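Local coordinates for protein heavy metal cation tricomponent efflux pump ZneA(CzcA-like) (Cupriavidus metallidurans, PDB 4K0J) that exports Zn(II) in exchange for protons, as the inner-membrane RND-family antiporter of a heavy-metal efflux system, at residues M79-S84 with T94-D99; R71-V76 with Q108-R113. All blocks are in the same frame, centred on the assembly; numbering follows the deposited sequence.

Contact 1 (M79-S84 with T94-D99)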
ATOM      1  N   MET C  79     -15.047  -6.735   3.608  1.00 61.41           N
ATOM      2  CA  MET C  79     -15.509  -8.081   3.917  1.00 59.76           C
ATOM      3  C   MET C  79     -16.769  -8.420   3.123  1.00 55.94           C
ATOM      4  O   MET C  79     -17.627  -7.566   2.919  1.00 62.27           O
ATOM      5  CB  MET C  79     -15.781  -8.218   5.412  1.00 59.45           C
ATOM      6  CG  MET C  79     -16.027  -9.647   5.859  1.00 64.85           C
ATOM      7  SD  MET C  79     -17.508  -9.828   6.865  1.00118.33           S
ATOM      8  CE  MET C  79     -18.786  -9.561   5.638  1.00 62.97           C
ATOM      9  N   HIS C  80     -16.878  -9.667   2.676  1.00 51.40           N
ATOM     10  CA  HIS C  80     -18.050 -10.111   1.928  1.00 54.30           C
ATOM     11  C   HIS C  80     -18.757 -11.259   2.630  1.00 53.08           C
ATOM     12  O   HIS C  80     -19.921 -11.145   2.997  1.00 55.61           O
ATOM     13  CB  HIS C  80     -17.664 -10.536   0.516  1.00 66.17           C
ATOM     14  CG  HIS C  80     -18.817 -11.021  -0.305  1.00 80.56           C
ATOM     15  ND1 HIS C  80     -18.819 -12.246  -0.937  1.00 81.65           N
ATOM     16  CD2 HIS C  80     -20.007 -10.444  -0.596  1.00 84.33           C
ATOM     17  CE1 HIS C  80     -19.961 -12.401  -1.585  1.00 83.48           C
ATOM     18  NE2 HIS C  80     -20.698 -11.322  -1.395  1.00 86.72           N
ATOM     19  N   VAL C  81     -18.049 -12.370   2.805  1.00 57.08           N
ATOM     20  CA  VAL C  81     -18.594 -13.521   3.517  1.00 60.06           C
ATOM     21  C   VAL C  81     -17.672 -13.907   4.662  1.00 56.91           C
ATOM     22  O   VAL C  81     -16.455 -13.990   4.483  1.00 56.27           O
ATOM     23  CB  VAL C  81     -18.764 -14.735   2.588  1.00 67.74           C
ATOM     24  CG1 VAL C  81     -19.352 -15.911   3.345  1.00 67.22           C
ATOM     25  CG2 VAL C  81     -19.648 -14.381   1.412  1.00 78.22           C
ATOM     26  N   MET C  82     -18.245 -14.142   5.839  1.00 49.83           N
ATOM     27  CA  MET C  82     -17.433 -14.531   6.984  1.00 45.62           C
ATOM     28  C   MET C  82     -17.871 -15.846   7.611  1.00 41.99           C
ATOM     29  O   MET C  82     -18.943 -15.938   8.193  1.00 42.88           O
ATOM     30  CB  MET C  82     -17.418 -13.434   8.040  1.00 46.15           C
ATOM     31  CG  MET C  82     -16.262 -13.575   9.000  1.00 43.89           C
ATOM     32  SD  MET C  82     -16.585 -12.823  10.600  1.00 90.85           S
ATOM     33  CE  MET C  82     -15.071 -13.257  11.446  1.00110.66           C
ATOM     34  N   ARG C  83     -17.018 -16.857   7.491  1.00 48.45           N
ATOM     35  CA  ARG C  83     -17.282 -18.180   8.043  1.00 43.79           C
ATOM     36  C   ARG C  83     -16.265 -18.517   9.122  1.00 49.01           C
ATOM     37  O   ARG C  83     -15.234 -17.860   9.233  1.00 66.80           O
ATOM     38  CB  ARG C  83     -17.228 -19.228   6.931  1.00 38.13           C
ATOM     39  CG  ARG C  83     -18.567 -19.480   6.270  1.00 49.73           C
ATOM     40  CD  ARG C  83     -18.546 -19.152   4.791  1.00 54.75           C
ATOM     41  NE  ARG C  83     -17.660 -20.036   4.043  1.00 56.30           N
ATOM     42  CZ  ARG C  83     -17.575 -20.048   2.719  1.00 63.90           C
ATOM     43  NH1 ARG C  83     -18.328 -19.228   1.998  1.00 56.14           N
ATOM     44  NH2 ARG C  83     -16.738 -20.879   2.116  1.00 75.70           N
ATOM     45  N   SER C  84     -16.549 -19.541   9.916  1.00 44.62           N
ATOM     46  CA  SER C  84     -15.622 -19.960  10.965  1.00 47.45           C
ATOM     47  C   SER C  84     -15.923 -21.365  11.483  1.00 44.80           C
ATOM     48  O   SER C  84     -17.076 -21.796  11.507  1.00 39.65           O
ATOM     49  CB  SER C  84     -15.638 -18.962  12.127  1.00 56.11           C
ATOM     50  OG  SER C  84     -16.942 -18.810  12.662  1.00 57.22           O
ATOM     51  N   THR C  94     -12.513 -18.263   8.365  1.00 35.11           N
ATOM     52  CA  THR C  94     -12.346 -17.919   6.960  1.00 43.93           C
ATOM     53  C   THR C  94     -13.041 -16.599   6.644  1.00 44.93           C
ATOM     54  O   THR C  94     -14.197 -16.401   7.010  1.00 38.30           O
ATOM     55  CB  THR C  94     -12.889 -19.030   6.036  1.00 34.34           C
ATOM     56  OG1 THR C  94     -12.091 -20.209   6.185  1.00 38.18           O
ATOM     57  CG2 THR C  94     -12.846 -18.592   4.584  1.00 34.83           C
ATOM     58  N   VAL C  95     -12.325 -15.691   5.980  1.00 47.83           N
ATOM     59  CA  VAL C  95     -12.936 -14.453   5.504  1.00 50.73           C
ATOM     60  C   VAL C  95     -12.728 -14.281   4.012  1.00 46.64           C
ATOM     61  O   VAL C  95     -11.596 -14.271   3.544  1.00 43.79           O
ATOM     62  CB  VAL C  95     -12.370 -13.208   6.210  1.00 54.63           C
ATOM     63  CG1 VAL C  95     -12.841 -11.940   5.502  1.00 54.76           C
ATOM     64  CG2 VAL C  95     -12.790 -13.189   7.664  1.00 66.10           C
ATOM     65  N   VAL C  96     -13.823 -14.153   3.269  1.00 40.93           N
ATOM     66  CA  VAL C  96     -13.743 -13.817   1.856  1.00 41.50           C
ATOM     67  C   VAL C  96     -14.225 -12.383   1.663  1.00 43.84           C
ATOM     68  O   VAL C  96     -15.187 -11.952   2.300  1.00 45.15           O
ATOM     69  CB  VAL C  96     -14.513 -14.829   0.967  1.00 40.99           C
ATOM     70  CG1 VAL C  96     -15.284 -15.818   1.824  1.00 40.20           C
ATOM     71  CG2 VAL C  96     -15.442 -14.119  -0.011  1.00 46.68           C
ATOM     72  N   PHE C  97     -13.526 -11.650   0.799  1.00 56.28           N
ATOM     73  CA  PHE C  97     -13.732 -10.212   0.625  1.00 53.95           C
ATOM     74  C   PHE C  97     -14.551  -9.869  -0.616  1.00 50.31           C
ATOM     75  O   PHE C  97     -14.903 -10.745  -1.404  1.00 47.80           O
ATOM     76  CB  PHE C  97     -12.386  -9.493   0.548  1.00 46.71           C
ATOM     77  CG  PHE C  97     -11.586  -9.557   1.818  1.00 49.29           C
ATOM     78  CD1 PHE C  97     -10.882 -10.699   2.157  1.00 43.59           C
ATOM     79  CD2 PHE C  97     -11.525  -8.466   2.667  1.00 53.02           C
ATOM     80  CE1 PHE C  97     -10.145 -10.757   3.322  1.00 42.92           C
ATOM     81  CE2 PHE C  97     -10.783  -8.519   3.834  1.00 53.29           C
ATOM     82  CZ  PHE C  97     -10.093  -9.665   4.161  1.00 44.46           C
ATOM     83  N   LYS C  98     -14.862  -8.587  -0.776  1.00 50.50           N
ATOM     84  CA  LYS C  98     -15.550  -8.114  -1.971  1.00 54.20           C
ATOM     85  C   LYS C  98     -14.547  -8.065  -3.108  1.00 51.79           C
ATOM     86  O   LYS C  98     -13.351  -8.178  -2.877  1.00 50.46           O
ATOM     87  CB  LYS C  98     -16.161  -6.727  -1.742  1.00 64.29           C
ATOM     88  CG  LYS C  98     -17.633  -6.736  -1.349  1.00 74.07           C
ATOM     89  CD  LYS C  98     -18.511  -7.261  -2.482  1.00 81.50           C
ATOM     90  CE  LYS C  98     -19.986  -7.276  -2.090  1.00 83.86           C
ATOM     91  NZ  LYS C  98     -20.839  -7.901  -3.141  1.00 81.53           N
ATOM     92  N   ASP C  99     -15.032  -7.904  -4.334  1.00 53.01           N
ATOM     93  CA  ASP C  99     -14.143  -7.828  -5.489  1.00 67.06           C
ATOM     94  C   ASP C  99     -13.493  -6.455  -5.633  1.00 77.65           C
ATOM     95  O   ASP C  99     -14.109  -5.422  -5.345  1.00 56.60           O
ATOM     96  CB  ASP C  99     -14.868  -8.227  -6.774  1.00 74.36           C
ATOM     97  CG  ASP C  99     -14.628  -9.675  -7.148  1.00 91.90           C
ATOM     98  OD1 ASP C  99     -14.256 -10.467  -6.252  1.00 99.64           O
ATOM     99  OD2 ASP C  99     -14.805 -10.022  -8.335  1.00 92.42           O
TER
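His-80 and Val-81 both turn their backbone N-H groups onto the carbonyl oxygen of Val-96, and this pair of bonds defines a classic beta bulge in an otherwise regular antiparallel hairpin. Val-96 O lies 2.9 Å from His-80 N, which meets it in the carbonyl plane on a lone pair; Val-81 N comes in tilted 31° from that plane. Beyond the bulge the ladder recovers its usual rhythm. Val-96 N returns a bond to Val-81 O, Arg-83 N reaches Thr-94 O at 2.9 Å, and the closing bond from Thr-94 N to Arg-83 O is weak. Because the extra residue shifts the register by one, Met-79 is left opposite Phe-97, with side chains that diverge.

Apolar contacts occupy both faces. On the face of Met-82 and Val-95, the two methyl branches of the valine are divided between two methionines: Val-95 CG1 lies 3.9 Å from Met-79 CG, whereas Val-95 CG2 touches Met-82 CG at 3.7 Å. Val-95 CG1 also rests over one face of the Phe-97 ring, offset toward its rim. On the other face Val-96 CG1 packs on Val-81 CB at 3.7 Å.

His-80 forms a separate group at the bulge. Its CG is anti to the backbone N (chi1 179°). The side chain runs side by side with Val-96, pointing the same way, and Val-96 CG2 lies at the imidazole edge near ND1. Lys-98 CE approaches His-80 CD2 at 3.5 Å.

Arg-83 sends NH1 to Leu-660 O, while Ser-84 OG bonds to Arg-801 O and Glu-70 OE2. The hairpin lies inside an antiparallel sheet, with strand 46-52 flanking 90-97 and strand 788-802 flanking 79-87; helix 62-73 covers the face bearing Met-82 and Val-95.

Contact 2 (R71-V76 with Q108-R113)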
ATOM      1  N   ARG C  71     -16.486 -11.164  16.317  1.00 90.36           N
ATOM      2  CA  ARG C  71     -16.986  -9.815  16.583  1.00 91.20           C
ATOM      3  C   ARG C  71     -16.087  -8.738  15.969  1.00 83.24           C
ATOM      4  O   ARG C  71     -16.550  -7.917  15.177  1.00 78.84           O
ATOM      5  CB  ARG C  71     -17.141  -9.567  18.088  1.00 95.89           C
ATOM      6  CG  ARG C  71     -18.138 -10.479  18.787  1.00102.70           C
ATOM      7  CD  ARG C  71     -18.443  -9.977  20.192  1.00108.29           C
ATOM      8  NE  ARG C  71     -19.336 -10.869  20.926  1.00110.14           N
ATOM      9  CZ  ARG C  71     -18.950 -11.661  21.922  1.00111.71           C
ATOM     10  NH1 ARG C  71     -17.680 -11.676  22.310  1.00109.76           N
ATOM     11  NH2 ARG C  71     -19.837 -12.437  22.534  1.00110.36           N
ATOM     12  N   GLU C  72     -14.805  -8.738  16.328  1.00 80.69           N
ATOM     13  CA  GLU C  72     -13.896  -7.718  15.793  1.00 90.30           C
ATOM     14  C   GLU C  72     -13.639  -7.846  14.280  1.00 71.70           C
ATOM     15  O   GLU C  72     -13.719  -6.867  13.541  1.00 54.05           O
ATOM     16  CB  GLU C  72     -12.579  -7.671  16.580  1.00106.51           C
ATOM     17  CG  GLU C  72     -11.934  -9.022  16.852  1.00111.95           C
ATOM     18  CD  GLU C  72     -10.770  -8.926  17.828  1.00116.81           C
ATOM     19  OE1 GLU C  72     -10.549  -9.884  18.600  1.00115.83           O
ATOM     20  OE2 GLU C  72     -10.077  -7.888  17.821  1.00120.81           O
ATOM     21  N   ILE C  73     -13.350  -9.060  13.833  1.00 61.26           N
ATOM     22  CA  ILE C  73     -13.055  -9.331  12.431  1.00 48.87           C
ATOM     23  C   ILE C  73     -14.240  -9.068  11.488  1.00 55.40           C
ATOM     24  O   ILE C  73     -14.042  -8.708  10.327  1.00 56.65           O
ATOM     25  CB  ILE C  73     -12.521 -10.772  12.257  1.00 49.94           C
ATOM     26  CG1 ILE C  73     -11.212 -10.943  13.032  1.00 55.85           C
ATOM     27  CG2 ILE C  73     -12.304 -11.122  10.795  1.00 48.96           C
ATOM     28  CD1 ILE C  73     -10.638 -12.340  12.947  1.00 61.72           C
ATOM     29  N   MET C  74     -15.469  -9.226  11.981  1.00 61.91           N
ATOM     30  CA  MET C  74     -16.653  -8.956  11.155  1.00 61.86           C
ATOM     31  C   MET C  74     -16.616  -7.539  10.579  1.00 62.22           C
ATOM     32  O   MET C  74     -17.150  -7.281   9.501  1.00 57.69           O
ATOM     33  CB  MET C  74     -17.943  -9.174  11.957  1.00 53.00           C
ATOM     34  CG  MET C  74     -19.238  -8.887  11.194  1.00 75.68           C
ATOM     35  SD  MET C  74     -19.611 -10.051   9.863  1.00 90.18           S
ATOM     36  CE  MET C  74     -21.082  -9.317   9.152  1.00 55.11           C
ATOM     37  N   GLY C  75     -15.954  -6.635  11.294  1.00 60.27           N
ATOM     38  CA  GLY C  75     -15.873  -5.246  10.890  1.00 58.38           C
ATOM     39  C   GLY C  75     -14.711  -4.883   9.979  1.00 60.10           C
ATOM     40  O   GLY C  75     -14.505  -3.703   9.697  1.00 66.36           O
ATOM     41  N   VAL C  76     -13.946  -5.871   9.519  1.00 55.23           N
ATOM     42  CA  VAL C  76     -12.874  -5.575   8.572  1.00 61.67           C
ATOM     43  C   VAL C  76     -13.460  -5.005   7.288  1.00 66.27           C
ATOM     44  O   VAL C  76     -14.501  -5.461   6.811  1.00 66.43           O
ATOM     45  CB  VAL C  76     -11.979  -6.798   8.242  1.00 57.81           C
ATOM     46  CG1 VAL C  76     -11.309  -7.323   9.499  1.00 57.52           C
ATOM     47  CG2 VAL C  76     -12.772  -7.896   7.539  1.00 54.74           C
ATOM     48  N   GLN C 108      -3.694  -7.285   5.506  1.00 44.63           N
ATOM     49  CA  GLN C 108      -3.200  -6.292   6.443  1.00 56.55           C
ATOM     50  C   GLN C 108      -4.305  -5.821   7.377  1.00 51.44           C
ATOM     51  O   GLN C 108      -4.077  -5.655   8.571  1.00 53.96           O
ATOM     52  CB  GLN C 108      -2.585  -5.100   5.703  1.00 65.87           C
ATOM     53  CG  GLN C 108      -1.727  -4.216   6.580  1.00 74.44           C
ATOM     54  CD  GLN C 108      -0.621  -4.989   7.263  1.00 86.79           C
ATOM     55  OE1 GLN C 108      -0.380  -4.824   8.460  1.00 86.31           O
ATOM     56  NE2 GLN C 108       0.063  -5.842   6.504  1.00 93.96           N
ATOM     57  N   ARG C 109      -5.498  -5.601   6.837  1.00 48.44           N
ATOM     58  CA  ARG C 109      -6.618  -5.168   7.667  1.00 59.29           C
ATOM     59  C   ARG C 109      -6.981  -6.270   8.658  1.00 58.65           C
ATOM     60  O   ARG C 109      -7.240  -6.024   9.850  1.00 49.56           O
ATOM     61  CB  ARG C 109      -7.833  -4.835   6.798  1.00 62.95           C
ATOM     62  CG  ARG C 109      -7.544  -3.932   5.605  1.00 63.06           C
ATOM     63  CD  ARG C 109      -7.328  -2.482   6.009  1.00 70.08           C
ATOM     64  NE  ARG C 109      -5.987  -2.235   6.536  1.00 77.70           N
ATOM     65  CZ  ARG C 109      -4.913  -2.011   5.784  1.00 68.69           C
ATOM     66  NH1 ARG C 109      -3.741  -1.794   6.358  1.00 70.09           N
ATOM     67  NH2 ARG C 109      -5.009  -2.005   4.464  1.00 58.34           N
ATOM     68  N   LEU C 110      -6.993  -7.490   8.136  1.00 46.48           N
ATOM     69  CA  LEU C 110      -7.262  -8.676   8.924  1.00 44.98           C
ATOM     70  C   LEU C 110      -6.246  -8.751  10.048  1.00 57.59           C
ATOM     71  O   LEU C 110      -6.607  -8.809  11.218  1.00 45.26           O
ATOM     72  CB  LEU C 110      -7.151  -9.916   8.038  1.00 46.38           C
ATOM     73  CG  LEU C 110      -7.892 -11.174   8.482  1.00 44.67           C
ATOM     74  CD1 LEU C 110      -9.379 -10.886   8.576  1.00 42.77           C
ATOM     75  CD2 LEU C 110      -7.612 -12.307   7.509  1.00 39.56           C
ATOM     76  N   GLN C 111      -4.970  -8.724   9.676  1.00 70.38           N
ATOM     77  CA  GLN C 111      -3.884  -8.817  10.645  1.00 74.11           C
ATOM     78  C   GLN C 111      -3.967  -7.724  11.708  1.00 82.85           C
ATOM     79  O   GLN C 111      -3.662  -7.967  12.876  1.00 90.95           O
ATOM     80  CB  GLN C 111      -2.528  -8.763   9.943  1.00 74.25           C
ATOM     81  CG  GLN C 111      -1.381  -9.190  10.831  1.00 84.53           C
ATOM     82  CD  GLN C 111      -1.571 -10.592  11.374  1.00 94.89           C
ATOM     83  OE1 GLN C 111      -1.977 -11.501  10.650  1.00105.49           O
ATOM     84  NE2 GLN C 111      -1.283 -10.772  12.655  1.00 96.07           N
ATOM     85  N   GLU C 112      -4.382  -6.528  11.301  1.00 76.78           N
ATOM     86  CA  GLU C 112      -4.564  -5.428  12.238  1.00 72.68           C
ATOM     87  C   GLU C 112      -5.647  -5.771  13.249  1.00 68.71           C
ATOM     88  O   GLU C 112      -5.446  -5.628  14.456  1.00 71.62           O
ATOM     89  CB  GLU C 112      -4.933  -4.138  11.505  1.00 84.74           C
ATOM     90  CG  GLU C 112      -3.779  -3.473  10.777  1.00 93.39           C
ATOM     91  CD  GLU C 112      -4.202  -2.209  10.048  1.00102.81           C
ATOM     92  OE1 GLU C 112      -4.804  -1.320  10.690  1.00110.77           O
ATOM     93  OE2 GLU C 112      -3.934  -2.107   8.831  1.00 97.90           O
ATOM     94  N   ARG C 113      -6.790  -6.237  12.753  1.00 65.93           N
ATOM     95  CA  ARG C 113      -7.936  -6.510  13.621  1.00 65.35           C
ATOM     96  C   ARG C 113      -7.726  -7.665  14.604  1.00 63.61           C
ATOM     97  O   ARG C 113      -8.246  -7.637  15.718  1.00 62.75           O
ATOM     98  CB  ARG C 113      -9.200  -6.740  12.791  1.00 66.36           C
ATOM     99  CG  ARG C 113      -9.614  -5.535  11.970  1.00 75.80           C
ATOM    100  CD  ARG C 113      -9.802  -4.314  12.846  1.00 87.36           C
ATOM    101  NE  ARG C 113     -10.778  -4.552  13.903  1.00 98.61           N
ATOM    102  CZ  ARG C 113     -12.089  -4.400  13.754  1.00108.68           C
ATOM    103  NH1 ARG C 113     -12.586  -4.019  12.585  1.00111.60           N
ATOM    104  NH2 ARG C 113     -12.907  -4.639  14.771  1.00110.44           N
TER
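Arg-113 lays its side chain against Glu-72, Gly-75 and Val-76, and Glu-72 O stands over one face of the guanidinium, 3.0 Å from Arg-113 CZ. That oxygen is close to NH2, but the angle is too poor for a hydrogen bond. Gly-75 O lies in the plane of the Arg-113 guanidinium, at its edge, 3.5 Å from Arg-113 NH1. Arg-113 CG, anti to the carbonyl carbon (chi1 -62°), packs 3.5 Å from Val-76 CG1; bends at chi2 and chi3 then turn CD and NE. The valine and arginine side chains cross obliquely. Glu-72 CG sits between its backbone N and carbonyl carbon (chi1 47°), and Glu-72 OE2 stays 5.2 Å from Arg-113 NE.

A second, apolar meeting involves Leu-110, whose CD1 touches Ile-73 CG2 at 3.7 Å and approaches Val-76 CG1 at 4.2 Å. The end of the Arg-109 side chain leads away from segment 71-76 to a salt bridge with Glu-112, which also pairs with Arg-107 of the second subunit; Arg-71 NH2 donates to Asp-749 O there.

Glu-72 O accepts the backbone N-H of Gly-75. The chemistry is therefore divided: Leu-110 supplies an apolar join, while the cationic Arg-113 lies against backbone carbonyls and near the Glu-72 carboxylate, where electrostatic attraction could act without a well-directed bond.

Overall arrangement
Ile-73 is common to contacts 1 and 2: its CG2, which meets Leu-110 in contact 2, also lies 3.6 Å from Met-82 CE and 3.8 Å from Val-95 CG2 of the hairpin. Met-74 adds a second junction, its SD 3.7 Å from Met-79 SD. The centres are about 11 Å apart. Helix 62-73 leads to strand 79-87, and strand 90-97 to helix 103-113, so contact 2 brings together the helices that bracket the hairpin in the chain. Contact 1 touches no other chain of the trimer; the segments of contact 2 reach the second subunit, and Gln-108 also touches the third. This helix-backed antiparallel sheet is consistent with a periplasmic subdomain of an RND pump.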